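Microcin B17-processing protein McbD (Escherichia coli str. K-12 substr. MG1655, PDB 6GRH) is needed to convert the inactive microcin B17 precursor peptide McbA into the active antibiotic and belongs to the YcaO cyclodehydratase family. Local coordinates at residues G72-Y77 and F108-A113; N158-G163 and W353-V358; Q333-I338 and I357-F362; D361-M366 and I374-Y379. The protein carries 1 engineered substitution. All coordinates share one frame; numbering follows the deposited sequence. Where two conformers were deposited one is given.

Contact 1: residues G72-Y77 and F108-A113; sequences GQKTLY and FKTVRA
Lys74 and Phe108 form an antiparallel hydrogen-bonded pair: Lys74 N gives to Phe108 O at 3.0 Å and 164°, while the return bond from Phe108 N to Lys74 O is weak. Thr110 N reaches Gly72 O at 3.1 Å, coming from above the carbonyl plane, and the Lys109 CA-H leans on that same oxygen. Between these bonds sits the non-hydrogen-bonded pair Gln73 and Lys109. Its side chains share one face of the sheet, with Gln73 OE1 3.2 Å from Lys109 CE. Lys74 and Phe108 point to the other face. Thr110 CG2 touches Lys74 CB at 4.1 Å, and the Lys74 ammonium goes on to a salt bridge with Glu123. Leu76, just past the helix N-cap residue Thr75, sets CD2 4.0 Å from Phe108 CD1. Further out, Phe92, His106 and Phe142 meet the Phe108 ring. The short strand 73-74 thus hems strand 108-115, which pairs with strands 121-125 and 339-347, and Leu76 packs on helix 82-95.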
loop_
_atom_site.group_PDB
_atom_site.type_symbol
_atom_site.label_atom_id
_atom_site.label_comp_id
_atom_site.label_asym_id
_atom_site.label_seq_id
_atom_site.Cartn_x
_atom_site.Cartn_y
_atom_site.Cartn_z
ATOM N N GLY E 72 -31.023 45.596 11.309
ATOM C CA GLY E 72 -31.821 46.692 11.842
ATOM C C GLY E 72 -33.214 46.727 11.245
ATOM O O GLY E 72 -33.657 45.777 10.576
ATOM N N GLN E 73 -33.892 47.841 11.482
ATOM C CA GLN E 73 -35.285 47.994 11.123
ATOM C C GLN E 73 -35.511 49.461 10.748
ATOM O O GLN E 73 -35.232 50.339 11.548
ATOM C CB GLN E 73 -36.163 47.577 12.304
ATOM C CG GLN E 73 -37.455 46.916 11.892
ATOM C CD GLN E 73 -38.242 46.400 13.069
ATOM O OE1 GLN E 73 -37.911 45.366 13.634
ATOM N NE2 GLN E 73 -39.296 47.098 13.428
ATOM N N LYS E 74 -35.987 49.702 9.527
ATOM C CA LYS E 74 -36.170 51.047 8.989
ATOM C C LYS E 74 -37.321 51.035 7.998
ATOM O O LYS E 74 -37.669 49.984 7.454
ATOM C CB LYS E 74 -34.914 51.520 8.249
ATOM C CG LYS E 74 -33.626 51.529 9.061
ATOM C CD LYS E 74 -32.545 52.307 8.324
ATOM C CE LYS E 74 -31.202 52.191 9.017
ATOM N NZ LYS E 74 -30.086 52.575 8.105
ATOM N N THR E 75 -37.895 52.214 7.752
ATOM C CA THR E 75 -38.879 52.394 6.682
ATOM C C THR E 75 -38.125 52.433 5.359
ATOM O O THR E 75 -36.901 52.634 5.328
ATOM C CB THR E 75 -39.663 53.726 6.794
ATOM O OG1 THR E 75 -38.790 54.823 6.480
ATOM C CG2 THR E 75 -40.268 53.914 8.175
ATOM N N LEU E 76 -38.860 52.278 4.265
ATOM C CA LEU E 76 -38.257 52.309 2.947
ATOM C C LEU E 76 -37.496 53.626 2.710
ATOM O O LEU E 76 -36.347 53.597 2.261
ATOM C CB LEU E 76 -39.304 52.058 1.859
ATOM C CG LEU E 76 -39.956 50.673 1.805
ATOM C CD1 LEU E 76 -40.994 50.609 0.693
ATOM C CD2 LEU E 76 -38.936 49.546 1.618
ATOM N N TYR E 77 -38.102 54.761 3.069
ATOM C CA TYR E 77 -37.482 56.083 2.839
ATOM C C TYR E 77 -36.355 56.451 3.806
ATOM O O TYR E 77 -35.613 57.387 3.536
ATOM C CB TYR E 77 -38.545 57.202 2.814
ATOM C CG TYR E 77 -39.348 57.256 1.532
ATOM C CD1 TYR E 77 -40.419 56.387 1.326
ATOM C CD2 TYR E 77 -39.042 58.187 0.526
ATOM C CE1 TYR E 77 -41.155 56.423 0.157
ATOM C CE2 TYR E 77 -39.775 58.231 -0.651
ATOM C CZ TYR E 77 -40.837 57.348 -0.826
ATOM O OH TYR E 77 -41.585 57.377 -1.982
ATOM N N PHE E 108 -39.341 47.879 7.990
ATOM C CA PHE E 108 -38.812 46.615 7.445
ATOM C C PHE E 108 -37.460 46.241 8.038
ATOM O O PHE E 108 -36.597 47.091 8.257
ATOM C CB PHE E 108 -38.636 46.705 5.929
ATOM C CG PHE E 108 -39.920 46.730 5.171
ATOM C CD1 PHE E 108 -40.544 47.933 4.866
ATOM C CD2 PHE E 108 -40.516 45.544 4.771
ATOM C CE1 PHE E 108 -41.729 47.950 4.155
ATOM C CE2 PHE E 108 -41.712 45.554 4.063
ATOM C CZ PHE E 108 -42.320 46.761 3.756
ATOM N N LYS E 109 -37.266 44.948 8.257
ATOM C CA LYS E 109 -35.939 44.429 8.567
ATOM C C LYS E 109 -35.051 44.726 7.341
ATOM O O LYS E 109 -35.518 44.665 6.211
ATOM C CB LYS E 109 -35.993 42.939 8.862
ATOM C CG LYS E 109 -36.858 42.525 10.057
ATOM C CD LYS E 109 -36.270 43.022 11.363
ATOM C CE LYS E 109 -37.004 42.470 12.572
ATOM N NZ LYS E 109 -36.524 41.112 12.953
ATOM N N THR E 110 -33.809 45.111 7.588
ATOM C CA THR E 110 -32.893 45.571 6.556
ATOM C C THR E 110 -31.725 44.613 6.327
ATOM O O THR E 110 -31.309 43.871 7.219
ATOM C CB THR E 110 -32.280 46.921 6.951
ATOM O OG1 THR E 110 -31.678 46.801 8.244
ATOM C CG2 THR E 110 -33.330 48.007 6.986
ATOM N N VAL E 111 -31.218 44.637 5.105
ATOM C CA VAL E 111 -29.924 44.065 4.763
ATOM C C VAL E 111 -29.150 45.048 3.911
ATOM O O VAL E 111 -29.738 45.882 3.212
ATOM C CB VAL E 111 -30.019 42.728 3.992
ATOM C CG1 VAL E 111 -30.576 41.651 4.899
ATOM C CG2 VAL E 111 -30.848 42.846 2.720
ATOM N N ARG E 112 -27.829 44.890 3.953
ATOM C CA ARG E 112 -26.897 45.767 3.267
ATOM C C ARG E 112 -27.016 45.570 1.744
ATOM O O ARG E 112 -27.313 44.469 1.278
ATOM C CB ARG E 112 -25.459 45.526 3.775
ATOM C CG ARG E 112 -24.836 44.219 3.279
ATOM C CD ARG E 112 -23.519 43.899 3.957
ATOM N NE ARG E 112 -23.681 43.412 5.314
ATOM C CZ ARG E 112 -24.087 42.184 5.645
ATOM N NH1 ARG E 112 -24.438 41.274 4.728
ATOM N NH2 ARG E 112 -24.184 41.867 6.928
ATOM N N ALA E 113 -26.819 46.644 0.986
ATOM C CA ALA E 113 -26.778 46.559 -0.467
ATOM C C ALA E 113 -26.048 47.750 -1.052
ATOM O O ALA E 113 -25.828 48.760 -0.366
ATOM C CB ALA E 113 -28.187 46.465 -1.033
#

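Contact 2: residues N158-G163 and W353-V358; sequences NDAIEG and WYTKIV. With EDO (1,2-ethanediol), chain Q.
Thr355 OG1 lies between several groups of one helix: it is 3.2 Å from Ala160 O, a weak hydrogen bond, and its stronger partner is the Ser164 hydroxyl one turn further on. Ser164 OG itself makes a weak hydrogen bond to Ala160 O, so these three oxygens gather at a single spot. This is helix-on-sheet packing: helix 157-180 packs over strand 350-358, an inner strand of an antiparallel sheet with strands 151-154 and 339-347 as its partners. The local axes come within 7.7 Å and run in the same general sense, 35° apart. The small Ala160 side chain is consistent with so close an approach. Ala160 CB points at the strand and nestles 3.4 Å from Thr355 OG1, with Thr355 CG2 and Trp353 CB also against it. Thr355 OG1 stands between the backbone N and the carbonyl carbon (chi1 48°), which leaves CG2 anti to the carbonyl carbon. Alternate strand residues face the helix, and Ile357 completes the row: its CD1 is 4.2 Å from Ile161 CG2. Ile161 also packs on Ile21 of the McbB chain. The Trp353 indole leads away from residues 158-163. Its NE1 donates in the ring plane to O2 of a 1,2-ethanediol, probably from the crystallisation liquor, at 2.8 Å and 161°.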
loop_
_atom_site.group_PDB
_atom_site.type_symbol
_atom_site.label_atom_id
_atom_site.label_comp_id
_atom_site.label_asym_id
_atom_site.label_seq_id
_atom_site.Cartn_x
_atom_site.Cartn_y
_atom_site.Cartn_z
ATOM N N ASN E 158 -16.491 40.236 -7.869
ATOM C CA ASN E 158 -16.812 40.410 -9.302
ATOM C C ASN E 158 -17.407 39.142 -9.911
ATOM O O ASN E 158 -18.376 39.225 -10.650
ATOM C CB ASN E 158 -15.581 40.809 -10.125
ATOM C CG ASN E 158 -15.257 42.280 -10.030
ATOM O OD1 ASN E 158 -14.081 42.650 -10.062
ATOM N ND2 ASN E 158 -16.286 43.141 -9.948
ATOM N N ASP E 159 -16.838 37.978 -9.596
ATOM C CA ASP E 159 -17.405 36.714 -10.058
ATOM C C ASP E 159 -18.796 36.427 -9.450
ATOM O O ASP E 159 -19.666 35.901 -10.136
ATOM C CB ASP E 159 -16.452 35.543 -9.816
ATOM C CG ASP E 159 -15.204 35.606 -10.689
ATOM O OD1 ASP E 159 -15.184 36.288 -11.730
ATOM O OD2 ASP E 159 -14.209 34.976 -10.322
ATOM N N ALA E 160 -19.019 36.792 -8.192
ATOM C CA ALA E 160 -20.348 36.591 -7.583
ATOM C C ALA E 160 -21.365 37.506 -8.281
ATOM O O ALA E 160 -22.445 37.042 -8.670
ATOM C CB ALA E 160 -20.326 36.816 -6.060
ATOM N N ILE E 161 -21.003 38.774 -8.465
ATOM C CA ILE E 161 -21.875 39.735 -9.166
ATOM C C ILE E 161 -22.185 39.254 -10.599
ATOM O O ILE E 161 -23.349 39.260 -11.019
ATOM C CB ILE E 161 -21.306 41.184 -9.201
ATOM C CG1 ILE E 161 -21.272 41.772 -7.793
ATOM C CG2 ILE E 161 -22.175 42.093 -10.072
ATOM C CD1 ILE E 161 -20.454 43.040 -7.645
ATOM N N GLU E 162 -21.150 38.851 -11.330
ATOM C CA GLU E 162 -21.306 38.229 -12.667
ATOM C C GLU E 162 -22.265 37.029 -12.649
ATOM O O GLU E 162 -23.145 36.927 -13.503
ATOM C CB GLU E 162 -19.935 37.808 -13.205
ATOM C CG GLU E 162 -19.866 37.525 -14.692
ATOM C CD GLU E 162 -18.442 37.555 -15.238
ATOM O OE1 GLU E 162 -17.473 37.411 -14.451
ATOM O OE2 GLU E 162 -18.289 37.715 -16.470
ATOM N N GLY E 163 -22.114 36.141 -11.655
ATOM C CA GLY E 163 -23.006 35.000 -11.504
ATOM C C GLY E 163 -24.444 35.432 -11.214
ATOM O O GLY E 163 -25.390 34.872 -11.761
ATOM N N TRP E 353 -18.032 35.162 -1.110
ATOM C CA TRP E 353 -19.021 36.209 -1.375
ATOM C C TRP E 353 -20.368 35.597 -1.688
ATOM O O TRP E 353 -20.455 34.621 -2.460
ATOM C CB TRP E 353 -18.568 37.045 -2.554
ATOM C CG TRP E 353 -17.342 37.796 -2.193
ATOM C CD1 TRP E 353 -16.056 37.364 -2.299
ATOM C CD2 TRP E 353 -17.293 39.074 -1.578
ATOM N NE1 TRP E 353 -15.207 38.309 -1.800
ATOM C CE2 TRP E 353 -15.941 39.366 -1.340
ATOM C CE3 TRP E 353 -18.272 40.009 -1.197
ATOM C CZ2 TRP E 353 -15.529 40.566 -0.769
ATOM C CZ3 TRP E 353 -17.856 41.209 -0.617
ATOM C CH2 TRP E 353 -16.500 41.478 -0.428
ATOM N N TYR E 354 -21.405 36.158 -1.083
ATOM C CA TYR E 354 -22.788 35.825 -1.399
ATOM C C TYR E 354 -23.395 37.102 -1.945
ATOM O O TYR E 354 -23.189 38.188 -1.354
ATOM C CB TYR E 354 -23.553 35.398 -0.151
ATOM C CG TYR E 354 -22.839 34.397 0.709
ATOM C CD1 TYR E 354 -21.916 34.804 1.662
ATOM C CD2 TYR E 354 -23.102 33.035 0.591
ATOM C CE1 TYR E 354 -21.255 33.869 2.478
ATOM C CE2 TYR E 354 -22.454 32.096 1.383
ATOM C CZ TYR E 354 -21.548 32.512 2.335
ATOM O OH TYR E 354 -20.918 31.579 3.132
ATOM N N THR E 355 -24.101 37.001 -3.064
ATOM C CA THR E 355 -24.736 38.174 -3.653
ATOM C C THR E 355 -26.123 37.821 -4.151
ATOM O O THR E 355 -26.372 36.677 -4.537
ATOM C CB THR E 355 -23.954 38.739 -4.862
ATOM O OG1 THR E 355 -23.631 37.670 -5.748
ATOM C CG2 THR E 355 -22.684 39.442 -4.424
ATOM N N LYS E 356 -27.000 38.824 -4.187
ATOM C CA LYS E 356 -28.279 38.718 -4.894
ATOM C C LYS E 356 -28.585 40.051 -5.557
ATOM O O LYS E 356 -28.550 41.107 -4.908
ATOM C CB LYS E 356 -29.423 38.325 -3.956
ATOM C CG LYS E 356 -30.784 38.083 -4.645
ATOM C CD LYS E 356 -31.865 37.922 -3.593
ATOM C CE LYS E 356 -33.292 37.789 -4.122
ATOM N NZ LYS E 356 -33.540 36.436 -4.680
ATOM N N ILE E 357 -28.848 39.986 -6.855
ATOM C CA ILE E 357 -29.260 41.134 -7.610
ATOM C C ILE E 357 -30.773 41.193 -7.604
ATOM O O ILE E 357 -31.429 40.222 -7.986
ATOM C CB ILE E 357 -28.655 41.143 -9.030
ATOM C CG1 ILE E 357 -27.151 41.375 -8.884
ATOM C CG2 ILE E 357 -29.305 42.247 -9.858
ATOM C CD1 ILE E 357 -26.368 41.493 -10.151
ATOM N N VAL E 358 -31.279 42.351 -7.173
ATOM C CA VAL E 358 -32.684 42.626 -6.911
ATOM C C VAL E 358 -33.074 43.946 -7.565
ATOM O O VAL E 358 -32.369 44.941 -7.402
ATOM C CB VAL E 358 -32.957 42.829 -5.397
ATOM C CG1 VAL E 358 -34.421 43.175 -5.140
ATOM C CG2 VAL E 358 -32.575 41.593 -4.612
HETATM C C1 EDO Q . -10.331 37.137 -2.008
HETATM O O1 EDO Q . -11.217 36.025 -1.837
HETATM C C2 EDO Q . -11.110 38.437 -1.819
HETATM O O2 EDO Q . -12.453 38.322 -2.307
#

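Contact 3: residues Q333-I338 and I357-F362; sequences QISDNI and IVSPDF
Asn337 ND2 gives to Asp361 OD2 at 3.1 Å on its syn side, with the oxygen close to the amide plane and the amide and carboxylate planes 40° apart. Ser335 OG is modelled only 2.4 Å from Asp361 OD2, a separation so short that its detail is doubtful. Ser335 OG also accepts from Asn337 N in an ST turn. A second ST turn mirrors it: Ser359 OG accepts from Asp361 N and gives to Asn337 O. Beneath this polar lattice the packing is close and apolar. Ile338 CG2 lies 3.5 Å from Ile357 CG2, while Ile338 CD1 touches Phe362 CE1. Ile334 crosses the same ring at about a right angle, its CG2 3.6 Å from Phe362 CZ. The solvent side is looser: Asp336 points away from the partner segment, and exposed Gln333 is modelled only as far as CG. The amide donor and the nearby hydroxyl, with Lys377 offering only a long, weak ion pair, are consistent with a buried Asp361 carboxylate satisfied mainly by neutral groups.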
loop_
_atom_site.group_PDB
_atom_site.type_symbol
_atom_site.label_atom_id
_atom_site.label_comp_id
_atom_site.label_asym_id
_atom_site.label_seq_id
_atom_site.Cartn_x
_atom_site.Cartn_y
_atom_site.Cartn_z
ATOM N N GLN E 333 -30.599 51.689 -18.626
ATOM C CA GLN E 333 -31.576 52.359 -19.511
ATOM C C GLN E 333 -33.002 51.956 -19.155
ATOM O O GLN E 333 -33.914 52.772 -19.234
ATOM C CB GLN E 333 -31.298 52.069 -21.001
ATOM C CG GLN E 333 -30.174 52.897 -21.594
ATOM N N ILE E 334 -33.187 50.707 -18.736
ATOM C CA ILE E 334 -34.482 50.241 -18.264
ATOM C C ILE E 334 -34.773 50.812 -16.870
ATOM O O ILE E 334 -35.865 51.286 -16.633
ATOM C CB ILE E 334 -34.572 48.695 -18.290
ATOM C CG1 ILE E 334 -34.427 48.182 -19.737
ATOM C CG2 ILE E 334 -35.888 48.208 -17.658
ATOM C CD1 ILE E 334 -34.029 46.723 -19.860
ATOM N N SER E 335 -33.804 50.759 -15.953
ATOM C CA SER E 335 -34.006 51.249 -14.578
ATOM C C SER E 335 -32.704 51.455 -13.820
ATOM O O SER E 335 -31.851 50.580 -13.839
ATOM C CB SER E 335 -34.847 50.246 -13.781
ATOM O OG SER E 335 -34.971 50.648 -12.418
ATOM N N ASP E 336 -32.603 52.573 -13.092
ATOM C CA ASP E 336 -31.482 52.827 -12.174
ATOM C C ASP E 336 -31.593 52.029 -10.866
ATOM O O ASP E 336 -30.629 51.972 -10.111
ATOM C CB ASP E 336 -31.373 54.327 -11.829
ATOM C CG ASP E 336 -31.090 55.209 -13.056
ATOM O OD1 ASP E 336 -30.562 54.684 -14.053
ATOM O OD2 ASP E 336 -31.401 56.432 -13.043
ATOM N N ASN E 337 -32.767 51.434 -10.605
ATOM C CA ASN E 337 -33.086 50.779 -9.341
ATOM C C ASN E 337 -32.775 49.282 -9.374
ATOM O O ASN E 337 -33.679 48.441 -9.324
ATOM C CB ASN E 337 -34.564 51.000 -8.991
ATOM C CG ASN E 337 -34.883 52.448 -8.730
ATOM O OD1 ASN E 337 -34.131 53.133 -8.040
ATOM N ND2 ASN E 337 -35.999 52.932 -9.288
ATOM N N ILE E 338 -31.485 48.971 -9.476
ATOM C CA ILE E 338 -30.995 47.601 -9.418
ATOM C C ILE E 338 -29.915 47.592 -8.343
ATOM O O ILE E 338 -28.982 48.411 -8.376
ATOM C CB ILE E 338 -30.423 47.099 -10.759
ATOM C CG1 ILE E 338 -31.427 47.312 -11.887
ATOM C CG2 ILE E 338 -30.067 45.617 -10.664
ATOM C CD1 ILE E 338 -30.981 46.780 -13.241
ATOM N N ILE E 357 -28.848 39.986 -6.855
ATOM C CA ILE E 357 -29.260 41.134 -7.610
ATOM C C ILE E 357 -30.773 41.193 -7.604
ATOM O O ILE E 357 -31.429 40.222 -7.986
ATOM C CB ILE E 357 -28.655 41.143 -9.030
ATOM C CG1 ILE E 357 -27.151 41.375 -8.884
ATOM C CG2 ILE E 357 -29.305 42.247 -9.858
ATOM C CD1 ILE E 357 -26.368 41.493 -10.151
ATOM N N VAL E 358 -31.279 42.351 -7.173
ATOM C CA VAL E 358 -32.684 42.626 -6.911
ATOM C C VAL E 358 -33.074 43.946 -7.565
ATOM O O VAL E 358 -32.369 44.941 -7.402
ATOM C CB VAL E 358 -32.957 42.829 -5.397
ATOM C CG1 VAL E 358 -34.421 43.175 -5.140
ATOM C CG2 VAL E 358 -32.575 41.593 -4.612
ATOM N N SER E 359 -34.208 43.954 -8.263
ATOM C CA SER E 359 -34.813 45.187 -8.746
ATOM C C SER E 359 -36.347 45.176 -8.650
ATOM O O SER E 359 -36.993 44.303 -9.233
ATOM C CB SER E 359 -34.405 45.470 -10.181
ATOM O OG SER E 359 -34.984 46.702 -10.617
ATOM N N PRO E 360 -36.938 46.168 -7.947
ATOM C CA PRO E 360 -38.418 46.306 -7.975
ATOM C C PRO E 360 -38.991 46.794 -9.306
ATOM O O PRO E 360 -40.210 46.824 -9.451
ATOM C CB PRO E 360 -38.694 47.324 -6.866
ATOM C CG PRO E 360 -37.463 48.183 -6.859
ATOM C CD PRO E 360 -36.312 47.243 -7.151
ATOM N N ASP E 361 -38.133 47.201 -10.250
ATOM C CA ASP E 361 -38.550 47.512 -11.619
ATOM C C ASP E 361 -38.549 46.327 -12.594
ATOM O O ASP E 361 -38.945 46.472 -13.761
ATOM C CB ASP E 361 -37.685 48.652 -12.157
ATOM C CG ASP E 361 -38.046 49.990 -11.525
ATOM O OD1 ASP E 361 -39.243 50.207 -11.224
ATOM O OD2 ASP E 361 -37.134 50.825 -11.321
ATOM N N PHE E 362 -38.126 45.164 -12.109
ATOM C CA PHE E 362 -38.205 43.917 -12.839
ATOM C C PHE E 362 -39.019 42.967 -11.953
ATOM O O PHE E 362 -39.450 43.351 -10.844
ATOM C CB PHE E 362 -36.791 43.355 -13.055
ATOM C CG PHE E 362 -35.946 44.123 -14.056
ATOM C CD1 PHE E 362 -35.335 45.319 -13.705
ATOM C CD2 PHE E 362 -35.719 43.617 -15.323
ATOM C CE1 PHE E 362 -34.547 46.013 -14.606
ATOM C CE2 PHE E 362 -34.930 44.316 -16.240
ATOM C CZ PHE E 362 -34.335 45.508 -15.874
#

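Contact 4: residues D361-M366 and I374-Y379; sequences DFFLHM and INNKIY
Asn376 places CG in the crowded position between its backbone N and carbonyl carbon (chi1 55°), and chi2 of 51° turns the amide to bring ND2 over Phe363. Asn376 ND2 then sits 3.3 Å above the centre of that ring, amide and ring planes nearly perpendicular at 87°. Asn373 O accepts a hydrogen bond from the same nitrogen. At its other end, Asn376 OD1 accepts from Ile378 N at 3.1 Å, in the carbonyl plane, which makes an Asx turn. This turn lies in the irregular chain after strand 350-358 and folds back on the segment leaving that strand. Lys377 N seals the return by giving to Asp361 O at 2.8 Å. Side by side with Asp361, the bent Lys377 chain brings NZ to 3.7 Å from Asp361 OD1, a long salt bridge; Asp361 OD2 has its closer partner in Ser335. Ile374 CD1 sits at the Phe363 ring edge, and Tyr379 CB is 3.7 Å from Phe363 CZ. Ile378 CG2 touches Phe362 CE2, and its CD1 touches Phe363 CE2.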
loop_
_atom_site.group_PDB
_atom_site.type_symbol
_atom_site.label_atom_id
_atom_site.label_comp_id
_atom_site.label_asym_id
_atom_site.label_seq_id
_atom_site.Cartn_x
_atom_site.Cartn_y
_atom_site.Cartn_z
ATOM N N ASP E 361 -38.133 47.201 -10.250
ATOM C CA ASP E 361 -38.550 47.512 -11.619
ATOM C C ASP E 361 -38.549 46.327 -12.594
ATOM O O ASP E 361 -38.945 46.472 -13.761
ATOM C CB ASP E 361 -37.685 48.652 -12.157
ATOM C CG ASP E 361 -38.046 49.990 -11.525
ATOM O OD1 ASP E 361 -39.243 50.207 -11.224
ATOM O OD2 ASP E 361 -37.134 50.825 -11.321
ATOM N N PHE E 362 -38.126 45.164 -12.109
ATOM C CA PHE E 362 -38.205 43.917 -12.839
ATOM C C PHE E 362 -39.019 42.967 -11.953
ATOM O O PHE E 362 -39.450 43.351 -10.844
ATOM C CB PHE E 362 -36.791 43.355 -13.055
ATOM C CG PHE E 362 -35.946 44.123 -14.056
ATOM C CD1 PHE E 362 -35.335 45.319 -13.705
ATOM C CD2 PHE E 362 -35.719 43.617 -15.323
ATOM C CE1 PHE E 362 -34.547 46.013 -14.606
ATOM C CE2 PHE E 362 -34.930 44.316 -16.240
ATOM C CZ PHE E 362 -34.335 45.508 -15.874
ATOM N N PHE E 363 -39.229 41.737 -12.410
ATOM C CA PHE E 363 -39.868 40.734 -11.542
ATOM C C PHE E 363 -39.033 40.453 -10.285
ATOM O O PHE E 363 -37.841 40.197 -10.372
ATOM C CB PHE E 363 -40.161 39.457 -12.307
ATOM C CG PHE E 363 -41.182 39.646 -13.379
ATOM C CD1 PHE E 363 -42.536 39.693 -13.054
ATOM C CD2 PHE E 363 -40.800 39.812 -14.698
ATOM C CE1 PHE E 363 -43.483 39.876 -14.028
ATOM C CE2 PHE E 363 -41.741 39.985 -15.682
ATOM C CZ PHE E 363 -43.087 40.034 -15.359
ATOM N N LEU E 364 -39.661 40.551 -9.114
ATOM C CA LEU E 364 -38.952 40.291 -7.843
ATOM C C LEU E 364 -38.723 38.804 -7.588
ATOM O O LEU E 364 -37.818 38.437 -6.849
ATOM C CB LEU E 364 -39.682 40.946 -6.653
ATOM C CG LEU E 364 -39.404 42.445 -6.499
ATOM C CD1 LEU E 364 -40.324 43.071 -5.471
ATOM C CD2 LEU E 364 -37.962 42.737 -6.127
ATOM N N HIS E 365 -39.545 37.956 -8.177
ATOM C CA HIS E 365 -39.355 36.520 -8.092
ATOM C C HIS E 365 -40.045 35.872 -9.292
ATOM O O HIS E 365 -40.647 36.578 -10.088
ATOM C CB HIS E 365 -39.906 36.005 -6.755
ATOM C CG HIS E 365 -41.365 36.252 -6.566
ATOM N ND1 HIS E 365 -42.331 35.512 -7.207
ATOM C CD2 HIS E 365 -42.023 37.120 -5.764
ATOM C CE1 HIS E 365 -43.525 35.934 -6.833
ATOM N NE2 HIS E 365 -43.366 36.901 -5.946
ATOM N N MET E 366 -39.989 34.552 -9.419
ATOM C CA MET E 366 -40.431 33.894 -10.656
ATOM C C MET E 366 -41.751 33.129 -10.589
ATOM O O MET E 366 -42.103 32.423 -11.545
ATOM C CB MET E 366 -39.312 32.990 -11.201
ATOM C CG MET E 366 -39.126 31.653 -10.518
ATOM S SD MET E 366 -37.884 30.664 -11.383
ATOM C CE MET E 366 -38.754 30.150 -12.855
ATOM N N ILE E 374 -46.421 42.145 -11.059
ATOM C CA ILE E 374 -46.715 41.891 -12.467
ATOM C C ILE E 374 -46.508 43.127 -13.375
ATOM O O ILE E 374 -46.096 42.988 -14.538
ATOM C CB ILE E 374 -48.153 41.320 -12.630
ATOM C CG1 ILE E 374 -48.346 40.660 -14.005
ATOM C CG2 ILE E 374 -49.216 42.385 -12.370
ATOM C CD1 ILE E 374 -47.484 39.438 -14.232
ATOM N N ASN E 375 -46.760 44.318 -12.832
ATOM C CA ASN E 375 -46.567 45.564 -13.575
ATOM C C ASN E 375 -45.229 46.169 -13.181
ATOM O O ASN E 375 -45.040 46.583 -12.037
ATOM C CB ASN E 375 -47.708 46.538 -13.293
ATOM C CG ASN E 375 -49.063 46.000 -13.731
ATOM O OD1 ASN E 375 -49.158 45.154 -14.626
ATOM N ND2 ASN E 375 -50.129 46.512 -13.113
ATOM N N ASN E 376 -44.303 46.191 -14.132
ATOM C CA ASN E 376 -42.924 46.627 -13.875
ATOM C C ASN E 376 -42.351 47.222 -15.181
ATOM O O ASN E 376 -43.123 47.487 -16.111
ATOM C CB ASN E 376 -42.093 45.466 -13.260
ATOM C CG ASN E 376 -42.103 44.203 -14.111
ATOM O OD1 ASN E 376 -41.832 44.242 -15.311
ATOM N ND2 ASN E 376 -42.404 43.071 -13.484
ATOM N N LYS E 377 -41.042 47.479 -15.252
ATOM C CA LYS E 377 -40.473 48.114 -16.452
ATOM C C LYS E 377 -40.335 47.215 -17.681
ATOM O O LYS E 377 -40.051 47.725 -18.763
ATOM C CB LYS E 377 -39.139 48.792 -16.145
ATOM C CG LYS E 377 -39.250 49.962 -15.186
ATOM C CD LYS E 377 -39.963 51.151 -15.818
ATOM C CE LYS E 377 -40.179 52.302 -14.846
ATOM N NZ LYS E 377 -38.965 52.625 -14.042
ATOM N N ILE E 378 -40.557 45.907 -17.555
ATOM C CA ILE E 378 -40.530 45.015 -18.740
ATOM C C ILE E 378 -41.842 44.290 -19.042
ATOM O O ILE E 378 -41.932 43.560 -20.036
ATOM C CB ILE E 378 -39.383 43.992 -18.651
ATOM C CG1 ILE E 378 -39.579 43.045 -17.458
ATOM C CG2 ILE E 378 -38.047 44.718 -18.539
ATOM C CD1 ILE E 378 -38.716 41.815 -17.518
ATOM N N TYR E 379 -42.855 44.467 -18.197
ATOM C CA TYR E 379 -44.151 43.857 -18.447
ATOM C C TYR E 379 -45.257 44.652 -17.755
ATOM O O TYR E 379 -45.026 45.273 -16.723
ATOM C CB TYR E 379 -44.141 42.404 -17.975
ATOM C CG TYR E 379 -45.345 41.611 -18.414
ATOM C CD1 TYR E 379 -45.408 41.063 -19.685
ATOM C CD2 TYR E 379 -46.427 41.409 -17.552
ATOM C CE1 TYR E 379 -46.504 40.329 -20.097
ATOM C CE2 TYR E 379 -47.532 40.677 -17.952
ATOM C CZ TYR E 379 -47.567 40.134 -19.230
ATOM O OH TYR E 379 -48.668 39.415 -19.660
#

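In the fold
Contact 1 closes first along the chain and stands apart, its centre 18 to 21 Å from the other three. It shares with contacts 2 and 3 the antiparallel sheet in which strand 339-347 links strands 108-115 and 350-358. The other three contacts share the run from residue 353 to 366, met by helix 157-180, by residues 333-338 and by residues 374-379. Contact 3 takes over at Ile357 and Val358, where strand 350-358 ends, and contact 4 continues from Asp361 and Phe362. Contacts 3 and 4 are the closest pair, with centres 9 Å apart, and Ile334 packs on Lys377 and Ile378. Leu364 touches Val358. Together they tie the irregular tail to the sheet within the YcaO family region.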